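Local coordinates for protein PA1221 (Pseudomonas aeruginosa, PDB 4DG8) that belongs to the ANL clan of AMP-binding enzymes, carries a phosphopantetheine attachment site, and holds adenosine monophosphate in its pocket, at residues H292-L297 against D326-D331; D332-K337 against R411-G416; V344-E349 against G361-F366. All coordinates share one frame; numbering follows the deposited sequence.

Interaction 1 (H292-L297 against D326-D331); sequences HVRRAL and DDLEED
The guanidinium of Arg294 meets the 326-331 segment along its edge, where Leu328 O, Glu329 OE2 and a water molecule all lie near its plane. A single nitrogen serves both protein acceptors. Arg294 NH1 donates to Leu328 O at 2.8 Å, coming from above the carbonyl plane, and to Glu329 OE2 at 3.0 Å in a salt bridge. The carboxylate is turned 80° against the guanidinium, and OE2 is likewise met from above its own plane. The water closes a ring beside the salt bridge, accepting from Arg294 NH2 at 3.1 Å and donating to Glu329 OE2 at 2.6 Å. Although the CB of Glu329 points away from helix 290-299, a bend at chi2 (-54°) turns CD back, and OE2 reaches Arg294.

Beneath this polar edge the contact is apolar. Leu328 is its buried centre: CB rests against Arg294 CG, while Leu328 CD2 reaches Val293 CG1 at 3.7 Å and Leu297 CD1 at 3.9 Å. Val293 and Leu297 stand one helical turn apart, and Leu328 CD2 touches both. The two helix residues also pack on Leu305 of strand 304-309, and Ala296 of the same helix touches helix 261-270. Glu329, by contrast, is exposed.

The contact thus fastens a short 3-10 turn to a helix of the AMP-binding domain, a buried leucine under a solvent-side arginine-glutamate bridge. Helix 290-299 packs against the mixed sheet that contains strand 304-309, and the turn lies in the connection between strands 319-322 and 337-338 of that same sheet.

Interaction 2 (D332-K337 against R411-G416); sequences DIPIGK and RLRFIG. With AMP (adenosine monophosphate), chain B.
Ile335 and Phe414 meet beside the bound adenosine monophosphate, where a classic beta bulge joins loop 332-337 to strand 412-416: Ile335 and Gly336 both face Leu412. AMP C2 lies over the centre of one face of the Phe414 ring, 3.6 Å above its plane, and Ile335 CD1 sits at the ring's edge. Ile335 CG2 touches Phe414 CB at 4.0 Å. The chi1 of Ile335 (59°) sets its CG1 between the backbone N and carbonyl carbon, against Leu412 CB.

Behind this pair, the bulge is built on one carbonyl: Leu412 O takes Ile335 N at 2.9 Å and, weakly, Gly336 N, while Leu412 N returns a nearly straight bond to Gly336 O.

Farther out, two arginines of segment 411-416 meet the loop. Pro334 CG lies over the centre of the Arg411 guanidinium, 3.7 Å above its plane; that group is anchored by salt bridges to Asp407 and Asp327. Arg413, also bridged to Asp407, grips Asp332 side-on, NE to OD2 at 2.8 Å (178° at the hydrogen) and NH2 to OD1 at 3.0 Å. NE meets OD2 on the syn side, somewhat out of the carboxylate plane, and NH2 comes to OD1 from farther above that plane.

A water ties this salt bridge to the backbone next to the pocket: it donates to Asp332 OD2 and Ile333 O and accepts from Phe414 N at 2.9 Å.

Interaction 3 (V344-E349 against G361-F366); sequences VLLLDE and GEIVAF
An antiparallel beta ladder pairs strand 342-347 with strand 361-367; the axes of segments 344-347 and 361-366 run 155° apart in N-to-C direction and come within 4.3 Å. Leu345 with Val364 and Leu347 with Glu362 are the hydrogen-bonded pairs; Val344 with Ala365 and Leu346 with Ile363 are the non-hydrogen-bonded ones. Four backbone bonds of much the same length hold the register, Leu345 and Val364 exchanging N-H and C=O both ways, as do Leu347 and Glu362. At the non-hydrogen-bonded positions, CA-H...O contacts run from Val344 CA to Val364 O (3.1 Å) and from Leu346 CA to Glu362 O (3.4 Å).

One face of the ladder carries Leu345, Leu347, Glu362 and Val364. Here Leu347 lays CD1 against Val364 CG2 at 3.6 Å, with CG close behind. The Phe366 ring reaches the neighbouring strand obliquely at Leu345, its CE2 coming to 3.7 Å from Leu345 CG, and Val344 CA lies near the ring plane, at the edge. The other face bears Val344, Leu346, Ile363 and Ala365. Leu346 has CG anti to the backbone N (chi1 -159°), and with no beta carbon on Gly361 this CG approaches Gly361 CA to 4.0 Å. Leu346 CD1 meets Ile363 CG1 at 4.0 Å and Gly361 O at 3.7 Å.

Beyond the pair, strand 361-367 is flanked by strand 393-406, bonded through Gly361, Ile363 and Ala365; the carboxylate of Glu362 reaches Gly401 N there, and the Phe366 ring meets that of Tyr390. Leu345, Leu347 and Val364 touch strand 385-390, while Val344 and Leu346, on the other face, pack on Leu412 of strand 412-416.

Interactions 1 and 2 follow one another along the chain, the loop after strand 319-322 giving its first part to helix 290-299 and its next to strand 412-416; interaction 3 is nested within the stretch that interaction 2 closes. The centres of interactions 1 and 2 lie about 14 Å apart. Those of interactions 2 and 3 are separated by about 13 Å. Interactions 1 and 3 do not touch, which leaves interaction 2 as the middle member. Asp327 joins it to interaction 1 through Arg411, and Leu412 and Ile335 pack against Val344, Leu346 and Ile363 of interaction 3. Strand 412-416, part of the antiparallel sheet and carrying Phe414 of the adenosine monophosphate pocket, thus joins that sheet to loop 332-337.

Interaction 1 (H292-L297 against D326-D331)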
loop_
_atom_site.group_PDB
_atom_site.type_symbol
_atom_site.label_atom_id
_atom_site.label_comp_id
_atom_site.label_asym_id
_atom_site.label_seq_id
_atom_site.Cartn_x
_atom_site.Cartn_y
_atom_site.Cartn_z
ATOM N N HIS A 292 3.213 -21.780 -5.990
ATOM C CA HIS A 292 4.337 -21.106 -5.333
ATOM C C HIS A 292 4.210 -21.165 -3.790
ATOM O O HIS A 292 5.203 -21.344 -3.089
ATOM C CB HIS A 292 4.465 -19.650 -5.822
ATOM C CG HIS A 292 4.932 -19.529 -7.241
ATOM N ND1 HIS A 292 4.073 -19.584 -8.322
ATOM C CD2 HIS A 292 6.172 -19.365 -7.756
ATOM C CE1 HIS A 292 4.768 -19.462 -9.439
ATOM N NE2 HIS A 292 6.044 -19.331 -9.123
ATOM N N VAL A 293 2.987 -21.028 -3.270
ATOM C CA VAL A 293 2.756 -21.154 -1.830
ATOM C C VAL A 293 3.119 -22.560 -1.373
ATOM O O VAL A 293 3.728 -22.732 -0.313
ATOM C CB VAL A 293 1.290 -20.824 -1.427
ATOM C CG1 VAL A 293 1.028 -21.191 0.042
ATOM C CG2 VAL A 293 0.986 -19.360 -1.679
ATOM N N ARG A 294 2.748 -23.553 -2.179
ATOM C CA ARG A 294 3.106 -24.948 -1.958
ATOM C C ARG A 294 4.628 -25.089 -1.922
ATOM O O ARG A 294 5.187 -25.692 -0.999
ATOM C CB ARG A 294 2.541 -25.858 -3.077
ATOM C CG ARG A 294 1.135 -26.430 -2.820
ATOM C CD ARG A 294 0.649 -27.336 -3.977
ATOM N NE ARG A 294 1.250 -28.674 -3.949
ATOM C CZ ARG A 294 0.723 -29.709 -3.297
ATOM N NH1 ARG A 294 -0.412 -29.547 -2.629
ATOM N NH2 ARG A 294 1.319 -30.898 -3.303
ATOM N N ARG A 295 5.310 -24.546 -2.929
ATOM C CA ARG A 295 6.765 -24.705 -2.950
ATOM C C ARG A 295 7.418 -24.077 -1.685
ATOM O O ARG A 295 8.307 -24.677 -1.033
ATOM C CB ARG A 295 7.347 -24.129 -4.242
ATOM C CG ARG A 295 8.780 -24.545 -4.479
ATOM C CD ARG A 295 9.361 -24.017 -5.799
ATOM N NE ARG A 295 10.764 -24.414 -5.895
ATOM C CZ ARG A 295 11.673 -23.781 -6.622
ATOM N NH1 ARG A 295 11.325 -22.736 -7.355
ATOM N NH2 ARG A 295 12.926 -24.200 -6.626
ATOM N N ALA A 296 6.936 -22.887 -1.323
ATOM C CA ALA A 296 7.449 -22.198 -0.144
ATOM C C ALA A 296 7.209 -23.004 1.137
ATOM O O ALA A 296 8.159 -23.312 1.863
ATOM C CB ALA A 296 6.875 -20.767 -0.018
ATOM N N LEU A 297 5.955 -23.364 1.405
ATOM C CA LEU A 297 5.625 -24.018 2.673
ATOM C C LEU A 297 6.211 -25.420 2.806
ATOM O O LEU A 297 6.587 -25.848 3.912
ATOM C CB LEU A 297 4.119 -24.007 2.937
ATOM C CG LEU A 297 3.617 -22.585 3.198
ATOM C CD1 LEU A 297 2.150 -22.599 3.573
ATOM C CD2 LEU A 297 4.453 -21.926 4.287
ATOM N N ASP A 326 -3.850 -27.989 4.858
ATOM C CA ASP A 326 -4.958 -28.324 3.974
ATOM C C ASP A 326 -5.122 -27.348 2.821
ATOM O O ASP A 326 -5.495 -27.740 1.706
ATOM C CB ASP A 326 -6.251 -28.351 4.768
ATOM C CG ASP A 326 -6.776 -29.734 4.938
ATOM O OD1 ASP A 326 -5.979 -30.678 4.771
ATOM O OD2 ASP A 326 -7.980 -29.878 5.232
ATOM N N ASP A 327 -4.873 -26.071 3.094
ATOM C CA ASP A 327 -5.031 -25.034 2.074
ATOM C C ASP A 327 -4.217 -25.340 0.831
ATOM O O ASP A 327 -4.569 -24.901 -0.260
ATOM C CB ASP A 327 -4.655 -23.653 2.624
ATOM C CG ASP A 327 -5.584 -23.200 3.732
ATOM O OD1 ASP A 327 -6.752 -23.677 3.745
ATOM O OD2 ASP A 327 -5.147 -22.379 4.580
ATOM N N LEU A 328 -3.133 -26.093 1.001
ATOM C CA LEU A 328 -2.217 -26.343 -0.107
ATOM C C LEU A 328 -2.821 -27.298 -1.122
ATOM O O LEU A 328 -2.255 -27.517 -2.199
ATOM C CB LEU A 328 -0.893 -26.896 0.405
ATOM C CG LEU A 328 -0.175 -26.031 1.434
ATOM C CD1 LEU A 328 1.082 -26.747 1.881
ATOM C CD2 LEU A 328 0.146 -24.651 0.874
ATOM N N GLU A 329 -3.974 -27.864 -0.772
ATOM C CA GLU A 329 -4.680 -28.762 -1.667
ATOM C C GLU A 329 -5.785 -28.065 -2.459
ATOM O O GLU A 329 -6.457 -28.710 -3.253
ATOM C CB GLU A 329 -5.295 -29.920 -0.882
ATOM C CG GLU A 329 -4.295 -30.732 -0.105
ATOM C CD GLU A 329 -3.164 -31.233 -0.981
ATOM O OE1 GLU A 329 -3.443 -31.814 -2.056
ATOM O OE2 GLU A 329 -1.995 -31.030 -0.596
ATOM N N GLU A 330 -5.986 -26.767 -2.238
ATOM C CA GLU A 330 -7.107 -26.077 -2.875
ATOM C C GLU A 330 -6.687 -25.359 -4.156
ATOM O O GLU A 330 -5.487 -25.211 -4.424
ATOM C CB GLU A 330 -7.700 -25.047 -1.897
ATOM C CG GLU A 330 -8.055 -25.602 -0.511
ATOM C CD GLU A 330 -9.514 -26.029 -0.385
ATOM O OE1 GLU A 330 -10.256 -25.935 -1.384
ATOM O OE2 GLU A 330 -9.922 -26.451 0.719
ATOM N N ASP A 331 -7.677 -24.849 -4.898
ATOM C CA ASP A 331 -7.438 -24.152 -6.166
ATOM C C ASP A 331 -7.002 -22.721 -5.879
ATOM O O ASP A 331 -6.445 -22.052 -6.738
ATOM C CB ASP A 331 -8.711 -24.096 -7.027
ATOM C CG ASP A 331 -8.984 -25.383 -7.804
ATOM O OD1 ASP A 331 -8.287 -26.401 -7.608
ATOM O OD2 ASP A 331 -9.939 -25.365 -8.615
HETATM O O HOH W 1 -0.412 -32.851 -1.688
#

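Interaction 2 (D332-K337 against R411-G416)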
loop_
_atom_site.group_PDB
_atom_site.type_symbol
_atom_site.label_atom_id
_atom_site.label_comp_id
_atom_site.label_asym_id
_atom_site.label_seq_id
_atom_site.Cartn_x
_atom_site.Cartn_y
_atom_site.Cartn_z
ATOM N N ASP A 332 -7.294 -22.246 -4.671
ATOM C CA ASP A 332 -6.933 -20.891 -4.258
ATOM C C ASP A 332 -6.706 -20.876 -2.757
ATOM O O ASP A 332 -7.336 -21.639 -2.045
ATOM C CB ASP A 332 -8.071 -19.914 -4.580
ATOM C CG ASP A 332 -9.358 -20.235 -3.809
ATOM O OD1 ASP A 332 -10.064 -21.186 -4.208
ATOM O OD2 ASP A 332 -9.666 -19.544 -2.807
ATOM N N ILE A 333 -5.827 -19.995 -2.279
ATOM C CA ILE A 333 -5.646 -19.794 -0.838
ATOM C C ILE A 333 -6.743 -18.865 -0.335
ATOM O O ILE A 333 -6.898 -17.764 -0.871
ATOM C CB ILE A 333 -4.300 -19.110 -0.523
ATOM C CG1 ILE A 333 -3.131 -19.876 -1.159
ATOM C CG2 ILE A 333 -4.117 -18.944 0.992
ATOM C CD1 ILE A 333 -3.013 -21.326 -0.701
ATOM N N PRO A 334 -7.510 -19.297 0.692
ATOM C CA PRO A 334 -8.543 -18.421 1.265
ATOM C C PRO A 334 -7.956 -17.062 1.622
ATOM O O PRO A 334 -6.740 -16.973 1.892
ATOM C CB PRO A 334 -8.957 -19.156 2.553
ATOM C CG PRO A 334 -8.673 -20.607 2.279
ATOM C CD PRO A 334 -7.438 -20.604 1.374
ATOM N N ILE A 335 -8.777 -16.012 1.556
ATOM C CA ILE A 335 -8.383 -14.709 2.092
ATOM C C ILE A 335 -8.889 -14.588 3.528
ATOM O O ILE A 335 -8.669 -13.584 4.202
ATOM C CB ILE A 335 -8.848 -13.511 1.226
ATOM C CG1 ILE A 335 -10.375 -13.481 1.076
ATOM C CG2 ILE A 335 -8.140 -13.543 -0.137
ATOM C CD1 ILE A 335 -10.905 -12.299 0.214
ATOM N N GLY A 336 -9.534 -15.652 3.996
ATOM C CA GLY A 336 -9.865 -15.796 5.407
ATOM C C GLY A 336 -11.005 -14.967 5.969
ATOM O O GLY A 336 -12.120 -14.962 5.428
ATOM N N LYS A 337 -10.740 -14.294 7.087
ATOM C CA LYS A 337 -11.781 -13.553 7.795
ATOM C C LYS A 337 -11.326 -12.139 8.149
ATOM O O LYS A 337 -10.147 -11.811 8.027
ATOM C CB LYS A 337 -12.205 -14.318 9.055
ATOM C CG LYS A 337 -12.810 -15.698 8.775
ATOM C CD LYS A 337 -13.025 -16.501 10.069
ATOM C CE LYS A 337 -13.649 -17.871 9.799
ATOM N NZ LYS A 337 -13.707 -18.728 11.036
ATOM N N ARG A 411 -14.872 -19.083 5.572
ATOM C CA ARG A 411 -13.729 -18.287 5.122
ATOM C C ARG A 411 -14.042 -17.703 3.752
ATOM O O ARG A 411 -14.731 -18.332 2.948
ATOM C CB ARG A 411 -12.461 -19.142 5.030
ATOM C CG ARG A 411 -12.131 -19.930 6.274
ATOM C CD ARG A 411 -10.923 -20.835 6.038
ATOM N NE ARG A 411 -11.145 -21.820 4.973
ATOM C CZ ARG A 411 -10.303 -22.818 4.699
ATOM N NH1 ARG A 411 -9.193 -22.971 5.414
ATOM N NH2 ARG A 411 -10.574 -23.670 3.720
ATOM N N LEU A 412 -13.549 -16.501 3.478
ATOM C CA LEU A 412 -13.759 -15.909 2.161
ATOM C C LEU A 412 -12.765 -16.427 1.122
ATOM O O LEU A 412 -11.580 -16.622 1.403
ATOM C CB LEU A 412 -13.735 -14.379 2.224
ATOM C CG LEU A 412 -14.984 -13.731 2.834
ATOM C CD1 LEU A 412 -14.724 -12.265 3.131
ATOM C CD2 LEU A 412 -16.198 -13.887 1.923
ATOM N N ARG A 413 -13.282 -16.658 -0.078
ATOM C CA ARG A 413 -12.504 -17.137 -1.207
ATOM C C ARG A 413 -12.615 -16.093 -2.326
ATOM O O ARG A 413 -13.703 -15.867 -2.868
ATOM C CB ARG A 413 -13.063 -18.485 -1.652
ATOM C CG ARG A 413 -13.230 -19.458 -0.476
ATOM C CD ARG A 413 -11.865 -19.866 0.108
ATOM N NE ARG A 413 -11.182 -20.744 -0.830
ATOM C CZ ARG A 413 -11.216 -22.075 -0.783
ATOM N NH1 ARG A 413 -11.875 -22.715 0.184
ATOM N NH2 ARG A 413 -10.584 -22.767 -1.710
ATOM N N PHE A 414 -11.498 -15.443 -2.649
ATOM C CA PHE A 414 -11.501 -14.336 -3.606
ATOM C C PHE A 414 -11.795 -14.806 -5.036
ATOM O O PHE A 414 -11.201 -15.766 -5.533
ATOM C CB PHE A 414 -10.173 -13.592 -3.553
ATOM C CG PHE A 414 -10.115 -12.386 -4.442
ATOM C CD1 PHE A 414 -10.453 -11.128 -3.950
ATOM C CD2 PHE A 414 -9.710 -12.505 -5.764
ATOM C CE1 PHE A 414 -10.395 -10.011 -4.764
ATOM C CE2 PHE A 414 -9.644 -11.390 -6.583
ATOM C CZ PHE A 414 -9.992 -10.140 -6.086
ATOM N N ILE A 415 -12.716 -14.122 -5.702
ATOM C CA ILE A 415 -13.056 -14.479 -7.075
ATOM C C ILE A 415 -12.445 -13.529 -8.102
ATOM O O ILE A 415 -11.681 -13.957 -8.981
ATOM C CB ILE A 415 -14.574 -14.619 -7.280
ATOM C CG1 ILE A 415 -15.108 -15.790 -6.438
ATOM C CG2 ILE A 415 -14.893 -14.827 -8.760
ATOM C CD1 ILE A 415 -16.630 -15.876 -6.388
ATOM N N GLY A 416 -12.800 -12.253 -8.023
ATOM C CA GLY A 416 -12.282 -11.303 -8.998
ATOM C C GLY A 416 -13.075 -10.010 -9.072
ATOM O O GLY A 416 -13.894 -9.730 -8.203
HETATM P P AMP B . -4.562 -1.723 -3.048
HETATM O O1P AMP B . -3.577 -1.001 -3.942
HETATM O O2P AMP B . -4.046 -2.373 -1.771
HETATM O O3P AMP B . -5.664 -0.729 -2.731
HETATM O "O5'" AMP B . -5.360 -2.802 -3.900
HETATM C "C5'" AMP B . -6.506 -3.435 -3.365
HETATM C "C4'" AMP B . -7.067 -4.459 -4.312
HETATM O "O4'" AMP B . -6.050 -5.443 -4.642
HETATM C "C3'" AMP B . -8.224 -5.284 -3.778
HETATM O "O3'" AMP B . -9.469 -4.599 -3.854
HETATM C "C2'" AMP B . -8.157 -6.542 -4.633
HETATM O "O2'" AMP B . -8.725 -6.302 -5.916
HETATM C "C1'" AMP B . -6.645 -6.719 -4.796
HETATM N N9 AMP B . -6.079 -7.628 -3.772
HETATM C C8 AMP B . -5.406 -7.220 -2.669
HETATM N N7 AMP B . -5.005 -8.271 -1.911
HETATM C C5 AMP B . -5.427 -9.393 -2.514
HETATM C C6 AMP B . -5.339 -10.853 -2.238
HETATM N N6 AMP B . -4.714 -11.319 -1.142
HETATM N N1 AMP B . -5.904 -11.706 -3.127
HETATM C C2 AMP B . -6.528 -11.236 -4.228
HETATM N N3 AMP B . -6.642 -9.928 -4.538
HETATM C C4 AMP B . -6.125 -8.965 -3.744
HETATM O O HOH W 2 -9.155 -17.082 -2.296
#

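Interaction 3 (V344-E349 against G361-F366)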
loop_
_atom_site.group_PDB
_atom_site.type_symbol
_atom_site.label_atom_id
_atom_site.label_comp_id
_atom_site.label_asym_id
_atom_site.label_seq_id
_atom_site.Cartn_x
_atom_site.Cartn_y
_atom_site.Cartn_z
ATOM N N VAL A 344 -16.801 -7.691 7.823
ATOM C CA VAL A 344 -17.215 -7.757 6.425
ATOM C C VAL A 344 -18.569 -8.431 6.253
ATOM O O VAL A 344 -18.969 -9.257 7.062
ATOM C CB VAL A 344 -16.187 -8.503 5.526
ATOM C CG1 VAL A 344 -14.855 -7.783 5.516
ATOM C CG2 VAL A 344 -16.007 -9.951 5.981
ATOM N N LEU A 345 -19.284 -8.045 5.202
ATOM C CA LEU A 345 -20.418 -8.824 4.734
ATOM C C LEU A 345 -20.172 -9.113 3.269
ATOM O O LEU A 345 -19.378 -8.439 2.616
ATOM C CB LEU A 345 -21.724 -8.053 4.866
ATOM C CG LEU A 345 -22.261 -7.783 6.271
ATOM C CD1 LEU A 345 -23.612 -7.069 6.175
ATOM C CD2 LEU A 345 -22.380 -9.094 7.045
ATOM N N LEU A 346 -20.868 -10.115 2.765
ATOM C CA LEU A 346 -20.876 -10.436 1.356
ATOM C C LEU A 346 -22.294 -10.143 0.854
ATOM O O LEU A 346 -23.250 -10.740 1.340
ATOM C CB LEU A 346 -20.548 -11.924 1.202
ATOM C CG LEU A 346 -20.022 -12.420 -0.142
ATOM C CD1 LEU A 346 -18.673 -11.766 -0.465
ATOM C CD2 LEU A 346 -19.919 -13.938 -0.114
ATOM N N LEU A 347 -22.432 -9.217 -0.098
ATOM C CA LEU A 347 -23.755 -8.760 -0.557
ATOM C C LEU A 347 -24.134 -9.177 -1.979
ATOM O O LEU A 347 -23.327 -9.060 -2.898
ATOM C CB LEU A 347 -23.865 -7.241 -0.444
ATOM C CG LEU A 347 -23.809 -6.662 0.962
ATOM C CD1 LEU A 347 -24.192 -5.191 0.920
ATOM C CD2 LEU A 347 -24.727 -7.425 1.906
ATOM N N ASP A 348 -25.371 -9.635 -2.167
ATOM C CA ASP A 348 -25.816 -10.072 -3.497
ATOM C C ASP A 348 -26.249 -8.921 -4.405
ATOM O O ASP A 348 -26.115 -7.748 -4.054
ATOM C CB ASP A 348 -26.914 -11.147 -3.416
ATOM C CG ASP A 348 -28.213 -10.639 -2.796
ATOM O OD1 ASP A 348 -28.536 -9.435 -2.928
ATOM O OD2 ASP A 348 -28.925 -11.461 -2.179
ATOM N N GLU A 349 -26.751 -9.274 -5.583
ATOM C CA GLU A 349 -27.243 -8.300 -6.549
ATOM C C GLU A 349 -28.304 -7.378 -5.940
ATOM O O GLU A 349 -28.392 -6.201 -6.292
ATOM C CB GLU A 349 -27.823 -9.034 -7.759
ATOM C CG GLU A 349 -28.082 -10.512 -7.487
ATOM C CD GLU A 349 -29.257 -11.060 -8.272
ATOM O OE1 GLU A 349 -29.761 -10.353 -9.174
ATOM O OE2 GLU A 349 -29.682 -12.200 -7.980
ATOM N N GLY A 361 -20.700 -13.023 -4.175
ATOM C CA GLY A 361 -21.210 -11.705 -3.858
ATOM C C GLY A 361 -20.087 -10.687 -3.829
ATOM O O GLY A 361 -18.931 -11.011 -4.125
ATOM N N GLU A 362 -20.429 -9.449 -3.484
ATOM C CA GLU A 362 -19.432 -8.403 -3.347
ATOM C C GLU A 362 -19.044 -8.212 -1.877
ATOM O O GLU A 362 -19.907 -8.203 -0.985
ATOM C CB GLU A 362 -19.943 -7.095 -3.944
ATOM C CG GLU A 362 -19.021 -5.918 -3.690
ATOM C CD GLU A 362 -19.612 -4.598 -4.147
ATOM O OE1 GLU A 362 -20.827 -4.548 -4.448
ATOM O OE2 GLU A 362 -18.850 -3.613 -4.213
ATOM N N ILE A 363 -17.741 -8.084 -1.640
ATOM C CA ILE A 363 -17.214 -7.827 -0.307
ATOM C C ILE A 363 -17.506 -6.390 0.112
ATOM O O ILE A 363 -17.252 -5.446 -0.639
ATOM C CB ILE A 363 -15.697 -8.069 -0.239
ATOM C CG1 ILE A 363 -15.357 -9.531 -0.523
ATOM C CG2 ILE A 363 -15.149 -7.699 1.134
ATOM C CD1 ILE A 363 -13.831 -9.766 -0.604
ATOM N N VAL A 364 -18.062 -6.239 1.309
ATOM C CA VAL A 364 -18.340 -4.935 1.894
ATOM C C VAL A 364 -17.679 -4.864 3.263
ATOM O O VAL A 364 -17.829 -5.773 4.074
ATOM C CB VAL A 364 -19.857 -4.729 2.078
ATOM C CG1 VAL A 364 -20.128 -3.402 2.762
ATOM C CG2 VAL A 364 -20.574 -4.830 0.726
ATOM N N ALA A 365 -16.950 -3.784 3.517
ATOM C CA ALA A 365 -16.148 -3.670 4.723
ATOM C C ALA A 365 -16.702 -2.599 5.642
ATOM O O ALA A 365 -17.160 -1.553 5.188
ATOM C CB ALA A 365 -14.696 -3.353 4.370
ATOM N N PHE A 366 -16.641 -2.870 6.935
ATOM C CA PHE A 366 -17.078 -1.946 7.968
ATOM C C PHE A 366 -15.953 -1.794 8.967
ATOM O O PHE A 366 -15.067 -2.658 9.071
ATOM C CB PHE A 366 -18.259 -2.533 8.763
ATOM C CG PHE A 366 -19.461 -2.874 7.942
ATOM C CD1 PHE A 366 -20.532 -1.998 7.868
ATOM C CD2 PHE A 366 -19.557 -4.102 7.297
ATOM C CE1 PHE A 366 -21.670 -2.316 7.128
ATOM C CE2 PHE A 366 -20.686 -4.436 6.560
ATOM C CZ PHE A 366 -21.750 -3.541 6.470
#